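PDB 1ZM5: trwC protein from Escherichia coli, which probably nicks and transfers a single strand of plasmid DNA during conjugation, this chain being its metal-binding N-terminal relaxase part. Local coordinates for residues E35-G40 with I145-H150; L86-P91 with T162-L167; A98-D103 with R156-H161. All coordinates share one frame; numbering follows the deposited sequence.

Interaction 1: residues E35-G40 with I145-H150; sequences EWQGKG and IGKFRH. With CU (copper (II) ion), chain D.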
loop_
_atom_site.group_PDB
_atom_site.type_symbol
_atom_site.label_atom_id
_atom_site.label_comp_id
_atom_site.label_asym_id
_atom_site.label_seq_id
_atom_site.Cartn_x
_atom_site.Cartn_y
_atom_site.Cartn_z
ATOM N N GLU B 35 6.265 -9.355 -4.509
ATOM C CA GLU B 35 7.015 -9.159 -5.746
ATOM C C GLU B 35 7.926 -7.941 -5.632
ATOM O O GLU B 35 7.498 -6.891 -5.153
ATOM C CB GLU B 35 6.052 -8.942 -6.914
ATOM C CG GLU B 35 6.739 -8.809 -8.271
ATOM C CD GLU B 35 5.838 -8.198 -9.340
ATOM O OE1 GLU B 35 6.244 -8.176 -10.521
ATOM O OE2 GLU B 35 4.730 -7.727 -9.004
ATOM N N TRP B 36 9.178 -8.080 -6.068
ATOM C CA TRP B 36 10.128 -6.965 -6.037
ATOM C C TRP B 36 9.834 -6.068 -7.234
ATOM O O TRP B 36 9.280 -6.529 -8.228
ATOM C CB TRP B 36 11.583 -7.443 -6.194
ATOM C CG TRP B 36 12.178 -8.213 -5.058
ATOM C CD1 TRP B 36 12.457 -9.556 -5.028
ATOM C CD2 TRP B 36 12.635 -7.681 -3.807
ATOM N NE1 TRP B 36 13.064 -9.887 -3.838
ATOM C CE2 TRP B 36 13.185 -8.757 -3.071
ATOM C CE3 TRP B 36 12.636 -6.403 -3.239
ATOM C CZ2 TRP B 36 13.726 -8.588 -1.799
ATOM C CZ3 TRP B 36 13.173 -6.237 -1.979
ATOM C CH2 TRP B 36 13.712 -7.324 -1.270
ATOM N N GLN B 37 10.196 -4.791 -7.137
ATOM C CA GLN B 37 10.030 -3.869 -8.258
ATOM C C GLN B 37 11.048 -2.744 -8.177
ATOM O O GLN B 37 11.527 -2.401 -7.089
ATOM C CB GLN B 37 8.622 -3.252 -8.324
ATOM C CG GLN B 37 8.386 -2.546 -9.669
ATOM C CD GLN B 37 7.035 -1.857 -9.805
ATOM O OE1 GLN B 37 5.991 -2.411 -9.447
ATOM N NE2 GLN B 37 7.050 -0.645 -10.357
ATOM N N GLY B 38 11.377 -2.183 -9.340
ATOM C CA GLY B 38 12.317 -1.077 -9.404
ATOM C C GLY B 38 13.638 -1.348 -10.102
ATOM O O GLY B 38 14.166 -2.462 -10.062
ATOM N N LYS B 39 14.176 -0.323 -10.753
ATOM C CA LYS B 39 15.454 -0.468 -11.436
ATOM C C LYS B 39 16.494 -0.795 -10.368
ATOM O O LYS B 39 17.399 -1.601 -10.599
ATOM C CB LYS B 39 15.821 0.825 -12.174
ATOM C CG LYS B 39 14.863 1.173 -13.318
ATOM C CD LYS B 39 15.247 2.490 -13.993
ATOM C CE LYS B 39 14.319 2.827 -15.156
ATOM N N GLY B 40 16.342 -0.180 -9.196
ATOM C CA GLY B 40 17.265 -0.423 -8.101
ATOM C C GLY B 40 17.282 -1.890 -7.705
ATOM O O GLY B 40 18.344 -2.468 -7.468
ATOM N N ILE B 145 11.890 -1.850 -4.313
ATOM C CA ILE B 145 10.578 -1.951 -3.690
ATOM C C ILE B 145 10.074 -3.351 -3.427
ATOM O O ILE B 145 10.112 -4.208 -4.304
ATOM C CB ILE B 145 9.493 -1.250 -4.564
ATOM C CG1 ILE B 145 9.984 0.126 -5.020
ATOM C CG2 ILE B 145 8.196 -1.104 -3.784
ATOM C CD1 ILE B 145 9.088 0.770 -6.059
ATOM N N GLY B 146 9.574 -3.562 -2.216
ATOM C CA GLY B 146 8.993 -4.844 -1.878
ATOM C C GLY B 146 7.486 -4.631 -1.871
ATOM O O GLY B 146 6.988 -3.811 -1.101
ATOM N N LYS B 147 6.757 -5.340 -2.728
ATOM C CA LYS B 147 5.304 -5.190 -2.791
ATOM C C LYS B 147 4.597 -6.387 -2.172
ATOM O O LYS B 147 4.879 -7.532 -2.521
ATOM C CB LYS B 147 4.843 -5.025 -4.242
ATOM C CG LYS B 147 5.364 -3.759 -4.910
ATOM C CD LYS B 147 4.889 -3.652 -6.352
ATOM C CE LYS B 147 5.422 -4.798 -7.204
ATOM N NZ LYS B 147 4.905 -4.785 -8.604
ATOM N N PHE B 148 3.674 -6.112 -1.255
ATOM C CA PHE B 148 2.929 -7.164 -0.574
ATOM C C PHE B 148 1.431 -6.916 -0.745
ATOM O O PHE B 148 0.920 -5.869 -0.357
ATOM C CB PHE B 148 3.310 -7.187 0.919
ATOM C CG PHE B 148 4.804 -7.199 1.167
ATOM C CD1 PHE B 148 5.522 -6.014 1.250
ATOM C CD2 PHE B 148 5.498 -8.398 1.257
ATOM C CE1 PHE B 148 6.915 -6.021 1.415
ATOM C CE2 PHE B 148 6.892 -8.419 1.422
ATOM C CZ PHE B 148 7.597 -7.228 1.501
ATOM N N ARG B 149 0.731 -7.882 -1.332
ATOM C CA ARG B 149 -0.705 -7.763 -1.560
ATOM C C ARG B 149 -1.479 -8.481 -0.455
ATOM O O ARG B 149 -1.156 -9.615 -0.093
ATOM C CB ARG B 149 -1.065 -8.357 -2.925
ATOM C CG ARG B 149 -2.508 -8.111 -3.399
ATOM C CD ARG B 149 -2.731 -8.761 -4.766
ATOM N NE ARG B 149 -2.340 -10.161 -4.709
ATOM C CZ ARG B 149 -1.811 -10.846 -5.716
ATOM N NH1 ARG B 149 -1.487 -12.119 -5.541
ATOM N NH2 ARG B 149 -1.607 -10.271 -6.895
ATOM N N HIS B 150 -2.494 -7.810 0.082
ATOM C CA HIS B 150 -3.321 -8.366 1.141
ATOM C C HIS B 150 -4.776 -8.238 0.719
ATOM O O HIS B 150 -5.078 -7.488 -0.209
ATOM C CB HIS B 150 -3.037 -7.639 2.452
ATOM C CG HIS B 150 -1.645 -7.855 2.952
ATOM N ND1 HIS B 150 -1.009 -6.977 3.805
ATOM C CD2 HIS B 150 -0.756 -8.847 2.702
ATOM C CE1 HIS B 150 0.211 -7.419 4.052
ATOM N NE2 HIS B 150 0.389 -8.551 3.394
HETATM CU CU CU D . -2.295 -4.976 4.675
HETATM O O HOH W 1 -3.150 -3.315 5.806
#
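Lys147 sets its ammonium group between two acceptors of strand 35-37, the carboxylate of Glu35 and the side-chain amide of Gln37. A single bend in its chain, at chi3 (-63°), turns CE and NZ across to the partner strand. There Lys147 NZ donates to Gln37 OE1 at 2.7 Å, in the amide plane and on a lone pair. The salt bridge is turned differently: Lys147 NZ meets Glu35 OE2 at 3.0 Å from above the carboxylate plane, the two chains running alongside each other. Replacing this lysine by an alanine is likely to leave the Glu35 carboxylate without its counter-charge and Gln37 OE1 without its donor. The amide's other end, Gln37 NE2, is held by Ala115 O on helix 104-122.

The backbone bonds are those of an antiparallel pair. Glu35 with Lys147 and Gln37 with Ile145 form hydrogen-bonded pairs, each with two N-H...O bonds. Between them Trp36 faces Gly146 in a non-hydrogen-bonded pair, and Trp36 CA makes a C-H...O contact of 3.3 Å with Ile145 O.

Apolar contacts divide between the faces. Trp36 CE3 lies 4.2 Å from Gly146 CA, while Phe55 and Leu58 of helix 52-60 also touch the indole. On the face of Lys147, Gln37 CB packs 3.7 Å from Lys147 CE, and Leu118 covers this patch.

Strand 145-152 then runs on to His150, whose ND1 binds copper at 2.5 Å. With His161 and His163 it completes the three-histidine metal site on a central antiparallel sheet characteristic of HUH relaxases.

Interaction 2: residues L86-P91 with T162-L167; sequences LTFSAP and THAVIL. With CU (copper (II) ion), chain D; nucleotides of chain A.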
loop_
_atom_site.group_PDB
_atom_site.type_symbol
_atom_site.label_atom_id
_atom_site.label_comp_id
_atom_site.label_asym_id
_atom_site.label_seq_id
_atom_site.Cartn_x
_atom_site.Cartn_y
_atom_site.Cartn_z
ATOM N N LEU B 86 4.002 2.881 0.997
ATOM C CA LEU B 86 2.946 3.443 0.156
ATOM C C LEU B 86 1.873 2.372 0.047
ATOM O O LEU B 86 2.068 1.365 -0.635
ATOM C CB LEU B 86 3.452 3.772 -1.253
ATOM C CG LEU B 86 4.499 4.867 -1.432
ATOM C CD1 LEU B 86 4.735 5.099 -2.922
ATOM C CD2 LEU B 86 4.029 6.140 -0.777
ATOM N N THR B 87 0.744 2.588 0.707
ATOM C CA THR B 87 -0.328 1.609 0.665
ATOM C C THR B 87 -1.464 1.985 -0.276
ATOM O O THR B 87 -2.129 3.006 -0.097
ATOM C CB THR B 87 -0.889 1.341 2.088
ATOM O OG1 THR B 87 0.133 0.726 2.880
ATOM C CG2 THR B 87 -2.095 0.415 2.040
ATOM N N PHE B 88 -1.671 1.134 -1.279
ATOM C CA PHE B 88 -2.724 1.315 -2.268
ATOM C C PHE B 88 -3.923 0.451 -1.921
ATOM O O PHE B 88 -3.814 -0.765 -1.860
ATOM C CB PHE B 88 -2.245 0.893 -3.655
ATOM C CG PHE B 88 -1.036 1.628 -4.137
ATOM C CD1 PHE B 88 0.229 1.293 -3.666
ATOM C CD2 PHE B 88 -1.164 2.640 -5.084
ATOM C CE1 PHE B 88 1.359 1.956 -4.138
ATOM C CE2 PHE B 88 -0.046 3.308 -5.563
ATOM C CZ PHE B 88 1.222 2.970 -5.095
ATOM N N SER B 89 -5.073 1.075 -1.727
ATOM C CA SER B 89 -6.279 0.336 -1.393
ATOM C C SER B 89 -7.355 0.618 -2.428
ATOM O O SER B 89 -7.714 1.765 -2.665
ATOM C CB SER B 89 -6.779 0.733 -0.004
ATOM O OG SER B 89 -5.808 0.444 0.983
ATOM N N ALA B 90 -7.875 -0.443 -3.026
ATOM C CA ALA B 90 -8.890 -0.324 -4.049
ATOM C C ALA B 90 -10.240 0.069 -3.491
ATOM O O ALA B 90 -10.476 -0.007 -2.288
ATOM C CB ALA B 90 -9.012 -1.637 -4.796
ATOM N N PRO B 91 -11.141 0.531 -4.367
ATOM C CA PRO B 91 -12.484 0.923 -3.939
ATOM C C PRO B 91 -13.138 -0.336 -3.387
ATOM O O PRO B 91 -12.799 -1.436 -3.809
ATOM C CB PRO B 91 -13.131 1.380 -5.241
ATOM C CG PRO B 91 -11.968 1.970 -5.981
ATOM C CD PRO B 91 -10.893 0.952 -5.754
ATOM N N THR B 162 -2.286 -3.222 -1.433
ATOM C CA THR B 162 -0.894 -3.606 -1.519
ATOM C C THR B 162 -0.057 -2.604 -0.749
ATOM O O THR B 162 -0.311 -1.393 -0.778
ATOM C CB THR B 162 -0.379 -3.612 -2.979
ATOM O OG1 THR B 162 -1.159 -4.516 -3.774
ATOM C CG2 THR B 162 1.081 -4.020 -3.019
ATOM N N HIS B 163 0.934 -3.132 -0.048
ATOM C CA HIS B 163 1.877 -2.332 0.700
ATOM C C HIS B 163 3.120 -2.267 -0.183
ATOM O O HIS B 163 3.774 -3.283 -0.423
ATOM C CB HIS B 163 2.219 -3.025 2.013
ATOM C CG HIS B 163 1.083 -3.056 2.985
ATOM N ND1 HIS B 163 0.621 -1.923 3.621
ATOM C CD2 HIS B 163 0.294 -4.075 3.402
ATOM C CE1 HIS B 163 -0.410 -2.242 4.385
ATOM N NE2 HIS B 163 -0.628 -3.542 4.269
ATOM N N ALA B 164 3.429 -1.085 -0.700
ATOM C CA ALA B 164 4.613 -0.936 -1.532
ATOM C C ALA B 164 5.684 -0.364 -0.613
ATOM O O ALA B 164 5.733 0.837 -0.380
ATOM C CB ALA B 164 4.335 0.014 -2.690
ATOM N N VAL B 165 6.526 -1.225 -0.065
ATOM C CA VAL B 165 7.556 -0.736 0.830
ATOM C C VAL B 165 8.802 -0.300 0.066
ATOM O O VAL B 165 9.581 -1.122 -0.432
ATOM C CB VAL B 165 7.946 -1.793 1.881
ATOM C CG1 VAL B 165 9.044 -1.237 2.793
ATOM C CG2 VAL B 165 6.732 -2.169 2.712
ATOM N N ILE B 166 8.963 1.010 -0.042
ATOM C CA ILE B 166 10.111 1.561 -0.724
ATOM C C ILE B 166 11.219 1.589 0.302
ATOM O O ILE B 166 11.093 2.216 1.358
ATOM C CB ILE B 166 9.845 2.981 -1.220
ATOM C CG1 ILE B 166 8.651 2.976 -2.175
ATOM C CG2 ILE B 166 11.069 3.507 -1.952
ATOM C CD1 ILE B 166 8.227 4.357 -2.624
ATOM N N LEU B 167 12.303 0.893 0.002
ATOM C CA LEU B 167 13.422 0.848 0.925
ATOM C C LEU B 167 14.197 2.153 0.840
ATOM O O LEU B 167 14.279 2.778 -0.221
ATOM C CB LEU B 167 14.298 -0.367 0.605
ATOM C CG LEU B 167 13.539 -1.673 0.901
ATOM C CD1 LEU B 167 13.920 -2.741 -0.091
ATOM C CD2 LEU B 167 13.826 -2.121 2.331
HETATM CU CU CU D . -2.295 -4.976 4.675
ATOM P P DT A 23 -15.721 5.066 1.092
ATOM O OP1 DT A 23 -16.301 4.480 -0.127
ATOM O OP2 DT A 23 -16.605 5.762 2.075
ATOM O "O5'" DT A 23 -14.885 3.934 1.850
ATOM C "C5'" DT A 23 -15.498 2.695 2.272
ATOM C "C4'" DT A 23 -14.527 1.550 2.080
ATOM O "O4'" DT A 23 -13.931 1.707 0.782
ATOM C "C3'" DT A 23 -13.376 1.411 3.090
ATOM O "O3'" DT A 23 -13.617 0.104 3.673
ATOM C "C2'" DT A 23 -12.193 0.980 2.231
ATOM C "C1'" DT A 23 -12.582 1.315 0.799
ATOM N N1 DT A 23 -11.835 2.252 -0.040
ATOM C C2 DT A 23 -10.472 2.122 -0.185
ATOM O O2 DT A 23 -9.796 1.352 0.474
ATOM N N3 DT A 23 -9.928 2.937 -1.148
ATOM C C4 DT A 23 -10.593 3.855 -1.938
ATOM O O4 DT A 23 -9.982 4.486 -2.780
ATOM C C5 DT A 23 -12.004 3.982 -1.682
ATOM C C7 DT A 23 -12.800 4.972 -2.472
ATOM C C6 DT A 23 -12.543 3.199 -0.747
HETATM O O HOH W 1 -3.150 -3.315 5.806
#
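Thr87 and His163 stand side by side on neighbouring antiparallel strands, pointing the same way from the central sheet of this HUH-type relaxase fold. His163 ND1 donates to Thr87 OG1 at 2.8 Å. The bond is bent, 130° at the hydrogen, and the hydroxyl oxygen sits 28° out of the imidazole plane. The chi1 of Thr87 (-65°) puts OG1 beside its own backbone N; Asp85 OD1 is a second hydrogen-bonding partner of this oxygen. Asp85 thus steadies the threonine that steadies the metal ligand: with ND1 engaged, His163 turns NE2 to the copper at 2.2 Å. His150 and His161 bind the same ion.

The other face of the strands is greasy. Phe88 brings the edge of its ring to Ala164, with CE1 3.8 Å from Ala164 CB and the methyl near the ring plane. Farther along, the branches of Leu86 and Ile166 meet at an angle, Leu86 CD1 lying 3.6 Å from Ile166 CD1. Helix 104-122 covers this side: Leu118 touches Leu86 and Ala164, Val114 touches Phe88, and His110 takes up the hydroxyl of Thr162.

Under both faces runs regular pairing. Leu86 with Ala164 and Phe88 with Thr162 are hydrogen-bonded pairs, the shortest of their bonds running from Ala164 N to Leu86 O at 2.8 Å; Thr87 and His163 form the non-hydrogen-bonded pair between them.

Beyond the paired residues strand 81-89 gives its last carbonyl to DNA: Ser89 O accepts the N3 hydrogen of thymine DT23 of chain A at 2.9 Å.

Interaction 3: residues A98-D103 with R156-H161; sequences ALVAGD and RDPQLH. With CU (copper (II) ion), chain D; nucleotides of chain A.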
loop_
_atom_site.group_PDB
_atom_site.type_symbol
_atom_site.label_atom_id
_atom_site.label_comp_id
_atom_site.label_asym_id
_atom_site.label_seq_id
_atom_site.Cartn_x
_atom_site.Cartn_y
_atom_site.Cartn_z
ATOM N N ALA B 98 -13.623 -8.684 -6.851
ATOM C CA ALA B 98 -12.477 -9.585 -6.964
ATOM C C ALA B 98 -12.401 -10.689 -5.912
ATOM O O ALA B 98 -12.086 -11.836 -6.233
ATOM C CB ALA B 98 -11.187 -8.783 -6.936
ATOM N N LEU B 99 -12.693 -10.349 -4.660
ATOM C CA LEU B 99 -12.590 -11.319 -3.568
ATOM C C LEU B 99 -13.860 -12.096 -3.203
ATOM O O LEU B 99 -13.783 -13.258 -2.823
ATOM C CB LEU B 99 -12.017 -10.616 -2.328
ATOM C CG LEU B 99 -10.703 -9.872 -2.601
ATOM C CD1 LEU B 99 -10.218 -9.161 -1.349
ATOM C CD2 LEU B 99 -9.662 -10.858 -3.091
ATOM N N VAL B 100 -15.023 -11.460 -3.306
ATOM C CA VAL B 100 -16.264 -12.151 -2.989
ATOM C C VAL B 100 -16.729 -12.912 -4.233
ATOM O O VAL B 100 -16.775 -14.140 -4.234
ATOM C CB VAL B 100 -17.356 -11.163 -2.534
ATOM C CG1 VAL B 100 -18.597 -11.921 -2.080
ATOM C CG2 VAL B 100 -16.824 -10.314 -1.399
ATOM N N ALA B 101 -17.048 -12.177 -5.295
ATOM C CA ALA B 101 -17.490 -12.786 -6.546
ATOM C C ALA B 101 -16.370 -13.581 -7.207
ATOM O O ALA B 101 -16.613 -14.342 -8.135
ATOM C CB ALA B 101 -17.991 -11.710 -7.504
ATOM N N GLY B 102 -15.144 -13.396 -6.725
ATOM C CA GLY B 102 -14.009 -14.100 -7.288
ATOM C C GLY B 102 -13.733 -13.758 -8.746
ATOM O O GLY B 102 -14.380 -14.293 -9.644
ATOM N N ASP B 103 -12.782 -12.856 -8.979
ATOM C CA ASP B 103 -12.389 -12.445 -10.332
ATOM C C ASP B 103 -10.907 -12.103 -10.294
ATOM O O ASP B 103 -10.532 -10.975 -9.983
ATOM C CB ASP B 103 -13.176 -11.213 -10.798
ATOM C CG ASP B 103 -12.810 -10.783 -12.223
ATOM O OD1 ASP B 103 -11.850 -11.343 -12.804
ATOM O OD2 ASP B 103 -13.483 -9.876 -12.769
ATOM N N ARG B 156 -12.018 -8.034 8.999
ATOM C CA ARG B 156 -12.186 -9.171 8.100
ATOM C C ARG B 156 -13.089 -8.927 6.900
ATOM O O ARG B 156 -13.601 -9.877 6.306
ATOM C CB ARG B 156 -12.671 -10.410 8.860
ATOM C CG ARG B 156 -11.691 -10.901 9.902
ATOM C CD ARG B 156 -10.273 -10.874 9.344
ATOM N NE ARG B 156 -9.255 -11.111 10.363
ATOM C CZ ARG B 156 -7.977 -10.769 10.224
ATOM N NH1 ARG B 156 -7.567 -10.173 9.108
ATOM N NH2 ARG B 156 -7.111 -11.024 11.198
ATOM N N ASP B 157 -13.296 -7.661 6.548
ATOM C CA ASP B 157 -14.088 -7.340 5.365
ATOM C C ASP B 157 -13.136 -7.476 4.168
ATOM O O ASP B 157 -11.911 -7.467 4.338
ATOM C CB ASP B 157 -14.588 -5.881 5.394
ATOM C CG ASP B 157 -15.834 -5.680 6.253
ATOM O OD1 ASP B 157 -16.748 -6.535 6.196
ATOM O OD2 ASP B 157 -15.912 -4.641 6.967
ATOM N N PRO B 158 -13.685 -7.629 2.950
ATOM C CA PRO B 158 -12.831 -7.739 1.760
ATOM C C PRO B 158 -12.155 -6.365 1.620
ATOM O O PRO B 158 -12.836 -5.329 1.636
ATOM C CB PRO B 158 -13.833 -7.978 0.629
ATOM C CG PRO B 158 -14.966 -8.651 1.307
ATOM C CD PRO B 158 -15.094 -7.887 2.606
ATOM N N GLN B 159 -10.835 -6.350 1.479
ATOM C CA GLN B 159 -10.103 -5.089 1.373
ATOM C C GLN B 159 -8.839 -5.304 0.562
ATOM O O GLN B 159 -7.765 -5.549 1.113
ATOM C CB GLN B 159 -9.753 -4.585 2.786
ATOM C CG GLN B 159 -9.023 -3.243 2.872
ATOM C CD GLN B 159 -9.747 -2.102 2.171
ATOM O OE1 GLN B 159 -10.928 -2.194 1.848
ATOM N NE2 GLN B 159 -9.033 -1.014 1.941
ATOM N N LEU B 160 -8.969 -5.204 -0.755
ATOM C CA LEU B 160 -7.833 -5.416 -1.640
ATOM C C LEU B 160 -6.841 -4.271 -1.547
ATOM O O LEU B 160 -7.155 -3.120 -1.860
ATOM C CB LEU B 160 -8.306 -5.594 -3.096
ATOM C CG LEU B 160 -7.214 -5.774 -4.170
ATOM C CD1 LEU B 160 -6.367 -6.993 -3.855
ATOM C CD2 LEU B 160 -7.851 -5.925 -5.543
ATOM N N HIS B 161 -5.636 -4.580 -1.096
ATOM C CA HIS B 161 -4.624 -3.545 -1.006
ATOM C C HIS B 161 -3.211 -4.090 -1.056
ATOM O O HIS B 161 -2.962 -5.270 -0.787
ATOM C CB HIS B 161 -4.825 -2.690 0.251
ATOM C CG HIS B 161 -4.633 -3.425 1.542
ATOM N ND1 HIS B 161 -5.537 -4.352 2.017
ATOM C CD2 HIS B 161 -3.670 -3.320 2.489
ATOM C CE1 HIS B 161 -5.143 -4.780 3.202
ATOM N NE2 HIS B 161 -4.014 -4.168 3.513
HETATM CU CU CU D . -2.295 -4.976 4.675
ATOM P P DT A 23 -15.721 5.066 1.092
ATOM O OP1 DT A 23 -16.301 4.480 -0.127
ATOM O OP2 DT A 23 -16.605 5.762 2.075
ATOM O "O5'" DT A 23 -14.885 3.934 1.850
ATOM C "C5'" DT A 23 -15.498 2.695 2.272
ATOM C "C4'" DT A 23 -14.527 1.550 2.080
ATOM O "O4'" DT A 23 -13.931 1.707 0.782
ATOM C "C3'" DT A 23 -13.376 1.411 3.090
ATOM O "O3'" DT A 23 -13.617 0.104 3.673
ATOM C "C2'" DT A 23 -12.193 0.980 2.231
ATOM C "C1'" DT A 23 -12.582 1.315 0.799
ATOM N N1 DT A 23 -11.835 2.252 -0.040
ATOM C C2 DT A 23 -10.472 2.122 -0.185
ATOM O O2 DT A 23 -9.796 1.352 0.474
ATOM N N3 DT A 23 -9.928 2.937 -1.148
ATOM C C4 DT A 23 -10.593 3.855 -1.938
ATOM O O4 DT A 23 -9.982 4.486 -2.780
ATOM C C5 DT A 23 -12.004 3.982 -1.682
ATOM C C7 DT A 23 -12.800 4.972 -2.472
ATOM C C6 DT A 23 -12.543 3.199 -0.747
HETATM O O HOH W 1 -3.150 -3.315 5.806
#
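Leu99 and Val100 meet Pro158 and Leu160 without one hydrogen bond across the contact, and they do so from a helical turn of the wider pi type. Asp103 N reaches back five residues to Ala98 O at 3.0 Å, and Gly102, with positive phi, carries the chain away from the helix.

Leu99 lays one methyl over the strand instead of meshing with a single side chain. Its CD1 sits 4.0 Å from Gln159 N and 4.4 Å from Leu160 CB, spreading over backbone and side-chain atoms alike. Val100 is closer: its CG2 approaches Pro158 CG at 3.7 Å, the valine branch lying aslant to the pyrrolidine ring. Trp281 of helix 274-287 touches Leu99, Val100 and Pro158, extending the apolar patch to a third element. Leu160 also packs on Ile107 of helix 104-122.

On the same strand Gln159 has its CB directed away from the helix. A bend at chi2 then brings the amide round to DNA, and Gln159 NE2 donates to O2 of thymine DT23 of chain A at 2.9 Å, nearly straight at 165°. Lys92 NZ holds the other end of the amide, OE1, and so fixes which way it is flipped.

His161 has CG between its own backbone N and carbonyl carbon (chi1 65°), and from there His161 ND1 donates to Gln159 O at 2.7 Å. The acceptor lies in the imidazole plane and the bond is close to linear (162°). His161 NE2 binds copper at 2.2 Å.

The chemistry is therefore split: residues 98-100 offer apolar packing, while Lys92 and Ser95, earlier on the same helix, bond to the strand's polar atoms. With ND1 donating to Gln159 O, NE2 is left to bind the copper, and the ligand is tied to the backbone of Gln159, whose side chain bonds to DT23 of chain A.

All three contacts reach one sheet and converge on one copper ion, each supplying one histidine. Interactions 1 and 2 are strand pairings within it; interaction 3 packs a helix on its strand 158-171, which interaction 2 also uses. Interaction 1 lies on the neighbouring strand 145-152; Phe148 O to His163 N at 2.8 Å and His150 N to His161 O at 2.7 Å stitch the two strands together. Interaction 2 lies at the centre of the folded chain, wholly buried. Interaction 1 is mostly buried but reaches the surface at Glu35, where charge enters the pairing. Interaction 3, about 15 Å from the chain centre, is buried too, yet apolar. DT23 of chain A spans interactions 2 and 3.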